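Local coordinates for glutathione S-transferase (PDB 4IVF), which probably acts as a glutathione S-transferase of the Ure2p-like type and binds two glutathione molecules in each subunit, at residues Ala13-Gly18 and Gly56-Ile61. Sequence-based numbering, arbitrary orientation.
Sequences APTPNG and GRIPTI. With GSH (glutathione), chain U; GSH (glutathione), chain T.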
ATOM      1  N   ALA F  13       2.614 -17.663  -6.014  1.00 17.60           N
ATOM      2  CA  ALA F  13       2.715 -17.981  -7.433  1.00 18.71           C
ATOM      3  C   ALA F  13       3.943 -17.233  -7.953  1.00 21.01           C
ATOM      4  O   ALA F  13       4.362 -16.245  -7.350  1.00 13.93           O
ATOM      5  CB  ALA F  13       1.449 -17.526  -8.176  1.00 13.28           C
ATOM      6  N   PRO F  14       4.518 -17.685  -9.077  1.00 19.66           N
ATOM      7  CA  PRO F  14       5.730 -17.018  -9.574  1.00 25.17           C
ATOM      8  C   PRO F  14       5.421 -15.650 -10.196  1.00 23.82           C
ATOM      9  O   PRO F  14       5.225 -15.539 -11.404  1.00 20.63           O
ATOM     10  CB  PRO F  14       6.266 -18.000 -10.618  1.00 20.44           C
ATOM     11  CG  PRO F  14       5.076 -18.783 -11.044  1.00 21.55           C
ATOM     12  CD  PRO F  14       4.148 -18.859  -9.885  1.00 15.02           C
ATOM     13  N   THR F  15       5.379 -14.624  -9.351  1.00 19.71           N
ATOM     14  CA  THR F  15       4.874 -13.300  -9.714  1.00 15.37           C
ATOM     15  C   THR F  15       5.643 -12.279  -8.866  1.00 17.75           C
ATOM     16  O   THR F  15       6.186 -12.649  -7.819  1.00 17.20           O
ATOM     17  CB  THR F  15       3.353 -13.179  -9.407  1.00 14.27           C
ATOM     18  OG1 THR F  15       3.126 -13.407  -8.013  1.00 18.31           O
ATOM     19  CG2 THR F  15       2.506 -14.174 -10.239  1.00 13.24           C
ATOM     20  N   PRO F  16       5.686 -11.000  -9.305  1.00 19.32           N
ATOM     21  CA  PRO F  16       6.454  -9.962  -8.590  1.00 17.18           C
ATOM     22  C   PRO F  16       6.075  -9.898  -7.122  1.00 17.76           C
ATOM     23  O   PRO F  16       6.928  -9.689  -6.257  1.00 16.34           O
ATOM     24  CB  PRO F  16       6.021  -8.646  -9.254  1.00 16.82           C
ATOM     25  CG  PRO F  16       5.256  -9.019 -10.481  1.00 21.65           C
ATOM     26  CD  PRO F  16       4.888 -10.458 -10.427  1.00 18.95           C
ATOM     27  N   ASN F  17       4.785 -10.086  -6.848  1.00 19.34           N
ATOM     28  CA  ASN F  17       4.290 -10.008  -5.491  1.00 13.44           C
ATOM     29  C   ASN F  17       4.710 -11.196  -4.642  1.00 18.63           C
ATOM     30  O   ASN F  17       5.146 -11.020  -3.495  1.00 13.98           O
ATOM     31  CB  ASN F  17       2.779  -9.813  -5.491  1.00 11.95           C
ATOM     32  CG  ASN F  17       2.400  -8.382  -5.765  1.00 14.87           C
ATOM     33  OD1 ASN F  17       3.098  -7.449  -5.337  1.00 14.98           O
ATOM     34  ND2 ASN F  17       1.319  -8.191  -6.502  1.00 12.40           N
ATOM     35  N   GLY F  18       4.586 -12.393  -5.212  1.00 10.71           N
ATOM     36  CA  GLY F  18       5.092 -13.600  -4.590  1.00 13.46           C
ATOM     37  C   GLY F  18       6.572 -13.516  -4.253  1.00 19.73           C
ATOM     38  O   GLY F  18       6.994 -13.900  -3.161  1.00 26.80           O
ATOM     39  N   GLY F  56      -8.948 -12.776  -2.130  1.00 12.31           N
ATOM     40  CA  GLY F  56      -8.762 -13.820  -3.122  1.00 12.66           C
ATOM     41  C   GLY F  56      -7.584 -13.598  -4.050  1.00 16.34           C
ATOM     42  O   GLY F  56      -7.701 -13.762  -5.268  1.00 12.39           O
ATOM     43  N   ARG F  57      -6.448 -13.213  -3.469  1.00 14.54           N
ATOM     44  CA  ARG F  57      -5.205 -13.050  -4.215  1.00 17.79           C
ATOM     45  C   ARG F  57      -4.025 -13.582  -3.412  1.00 16.69           C
ATOM     46  O   ARG F  57      -4.101 -13.712  -2.199  1.00 13.36           O
ATOM     47  CB  ARG F  57      -4.966 -11.579  -4.550  1.00 17.79           C
ATOM     48  CG  ARG F  57      -6.119 -10.908  -5.279  1.00 13.99           C
ATOM     49  CD  ARG F  57      -5.735  -9.500  -5.659  1.00 12.99           C
ATOM     50  NE  ARG F  57      -5.375  -9.391  -7.064  1.00 15.04           N
ATOM     51  CZ  ARG F  57      -5.112  -8.244  -7.680  1.00 17.57           C
ATOM     52  NH1 ARG F  57      -5.161  -7.096  -7.007  1.00 14.47           N
ATOM     53  NH2 ARG F  57      -4.795  -8.253  -8.969  1.00 11.11           N
ATOM     54  N   ILE F  58      -2.935 -13.901  -4.095  1.00 14.51           N
ATOM     55  CA  ILE F  58      -1.718 -14.295  -3.413  1.00 10.81           C
ATOM     56  C   ILE F  58      -0.823 -13.058  -3.402  1.00 18.70           C
ATOM     57  O   ILE F  58      -1.030 -12.150  -4.204  1.00 19.34           O
ATOM     58  CB  ILE F  58      -1.044 -15.517  -4.116  1.00 14.17           C
ATOM     59  CG1 ILE F  58      -0.694 -15.183  -5.572  1.00 11.58           C
ATOM     60  CG2 ILE F  58      -1.939 -16.793  -3.989  1.00 12.12           C
ATOM     61  CD1 ILE F  58       0.746 -14.713  -5.773  1.00 14.01           C
ATOM     62  N   PRO F  59       0.176 -13.009  -2.504  1.00 20.76           N
ATOM     63  CA  PRO F  59       0.504 -14.049  -1.532  1.00 13.36           C
ATOM     64  C   PRO F  59      -0.239 -13.885  -0.219  1.00 13.28           C
ATOM     65  O   PRO F  59      -0.824 -12.839   0.073  1.00 10.88           O
ATOM     66  CB  PRO F  59       2.000 -13.836  -1.315  1.00 14.91           C
ATOM     67  CG  PRO F  59       2.152 -12.366  -1.417  1.00 12.68           C
ATOM     68  CD  PRO F  59       1.198 -11.941  -2.505  1.00 16.00           C
ATOM     69  N   THR F  60      -0.198 -14.951   0.565  1.00 11.12           N
ATOM     70  CA  THR F  60      -0.790 -14.987   1.875  1.00 17.51           C
ATOM     71  C   THR F  60       0.119 -15.916   2.656  1.00 18.02           C
ATOM     72  O   THR F  60       0.621 -16.898   2.099  1.00 15.55           O
ATOM     73  CB  THR F  60      -2.226 -15.577   1.815  1.00 11.87           C
ATOM     74  OG1 THR F  60      -3.089 -14.658   1.136  1.00 14.44           O
ATOM     75  CG2 THR F  60      -2.778 -15.813   3.213  1.00 12.57           C
ATOM     76  N   ILE F  61       0.357 -15.612   3.926  1.00 17.14           N
ATOM     77  CA  ILE F  61       1.136 -16.519   4.763  1.00 20.64           C
ATOM     78  C   ILE F  61       0.325 -17.047   5.940  1.00 20.56           C
ATOM     79  O   ILE F  61      -0.687 -16.464   6.322  1.00 20.44           O
ATOM     80  CB  ILE F  61       2.435 -15.864   5.301  1.00 14.10           C
ATOM     81  CG1 ILE F  61       2.094 -14.702   6.230  1.00 12.73           C
ATOM     82  CG2 ILE F  61       3.334 -15.402   4.144  1.00 14.73           C
ATOM     83  CD1 ILE F  61       3.278 -14.176   6.984  1.00 19.20           C
TER
HETATM   84  N1  GSH U 302      -1.970  -5.713  -3.098  1.00 19.54           N
HETATM   85  CA1 GSH U 302      -1.620  -7.098  -3.221  1.00 18.72           C
HETATM   86  C1  GSH U 302      -0.344  -7.366  -2.549  1.00 17.46           C
HETATM   87  O11 GSH U 302      -0.169  -8.432  -1.918  1.00 14.25           O
HETATM   88  O12 GSH U 302       0.596  -6.541  -2.609  1.00 20.22           O
HETATM   89  CB1 GSH U 302      -1.537  -7.487  -4.693  1.00 14.61           C
HETATM   90  CG1 GSH U 302      -1.586  -8.960  -4.788  1.00 12.84           C
HETATM   91  CD1 GSH U 302      -1.715  -9.478  -6.213  1.00 15.01           C
HETATM   92  OE1 GSH U 302      -1.828  -8.733  -7.197  1.00 19.64           O
HETATM   93  N2  GSH U 302      -1.707 -10.967  -6.435  1.00  9.07           N
HETATM   94  CA2 GSH U 302      -1.849 -11.475  -7.781  1.00 18.91           C
HETATM   95  C2  GSH U 302      -3.047 -12.398  -7.810  1.00 21.39           C
HETATM   96  O2  GSH U 302      -3.237 -13.181  -6.873  1.00 17.13           O
HETATM   97  CB2 GSH U 302      -0.638 -12.210  -8.144  1.00 20.73           C
HETATM   98  SG2 GSH U 302       0.768 -11.136  -8.074  1.00 22.45           S
HETATM   99  N3  GSH U 302      -3.972 -12.370  -8.937  1.00 21.71           N
HETATM  100  CA3 GSH U 302      -5.105 -13.276  -8.939  1.00 19.11           C
HETATM  101  C3  GSH U 302      -6.380 -12.575  -9.192  1.00 27.05           C
HETATM  102  O31 GSH U 302      -6.512 -11.351  -8.964  1.00 25.06           O
HETATM  103  O32 GSH U 302      -7.355 -13.233  -9.643  1.00 31.13           O
HETATM  104  N1  GSH T 301      -6.952  -9.323 -11.446  1.00 37.65           N
HETATM  105  CA1 GSH T 301      -5.881  -8.987 -12.353  1.00 45.55           C
HETATM  106  C1  GSH T 301      -6.412  -8.234 -13.497  1.00 52.02           C
HETATM  107  O11 GSH T 301      -7.617  -7.892 -13.512  1.00 51.66           O
HETATM  108  O12 GSH T 301      -5.668  -7.916 -14.450  1.00 51.17           O
HETATM  109  CB1 GSH T 301      -5.093 -10.229 -12.783  1.00 32.55           C
HETATM  110  CG1 GSH T 301      -3.665  -9.893 -13.012  1.00 24.80           C
HETATM  111  CD1 GSH T 301      -2.906  -9.603 -11.716  1.00 22.50           C
HETATM  112  OE1 GSH T 301      -3.296 -10.041 -10.622  1.00 24.17           O
HETATM  113  N2  GSH T 301      -1.646  -8.771 -11.737  1.00 22.62           N
HETATM  114  CA2 GSH T 301      -0.937  -8.496 -10.497  1.00 22.61           C
HETATM  115  C2  GSH T 301      -1.076  -7.040 -10.151  1.00 22.55           C
HETATM  116  O2  GSH T 301      -1.177  -6.210 -11.043  1.00 23.25           O
HETATM  117  CB2 GSH T 301       0.486  -8.782 -10.662  1.00 28.19           C
HETATM  118  SG2 GSH T 301       0.729 -10.428 -11.231  1.00 38.23           S
HETATM  119  N3  GSH T 301      -1.073  -6.599  -8.767  1.00 21.61           N
HETATM  120  CA3 GSH T 301      -1.202  -5.183  -8.487  1.00 27.23           C
HETATM  121  C3  GSH T 301      -0.440  -4.823  -7.275  1.00 30.36           C
HETATM  122  O31 GSH T 301       0.581  -5.469  -6.931  1.00 22.41           O
HETATM  123  O32 GSH T 301      -0.843  -3.852  -6.576  1.00 34.89           O
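The cis-proline loop of the thioredoxin fold, Ile58-Pro59, meets the start of helix 16-27 here, and glutathione lies across both in the G site of this GST N-terminal domain. Ile58 reaches over to the loop 13-15: its CD1 packs 3.8 Å from Ala13 CB and lies closer still, 3.5 Å, to both Ala13 N and Thr15 OG1. CG1 gets there because it stands between the backbone N and the carbonyl carbon (chi1 59°). Beside it, Pro59 meets the first helical turn, CD 4.0 Å from Asn17 CB and CG near Asn17 O. The cis peptide leaves the Ile58 backbone facing the ligand, which it grips twice like an antiparallel strand: Ile58 N donates to O2 of the chain U glutathione, and Ile58 O accepts from its N2 at 2.6 Å, a short bond. Thr15 is the N-cap of the helix; OG1 takes a weak bond from Gly18 N and donates to Ala13 O, approaching from above that carbonyl's plane. OG1 also comes within 3.3 Å of SG2 of the same glutathione, a close approach. Of these two segments, Asn17 and Arg57 reach the second glutathione, chain T. Asn17 ND2 bonds its carboxylate O31 almost straight (172°), while Asn17 OD1 is occupied by Lys20 and Trp184. Arg57, bent at chi3, links both ligands: NE donates to O31 of chain U, and NH2 meets OE1 of chain T at 2.9 Å. Its NH1 forms a salt bridge with Glu117 of the second subunit. OE1 of the chain U glutathione rests over the centre of one guanidinium face, 3.3 Å above its plane.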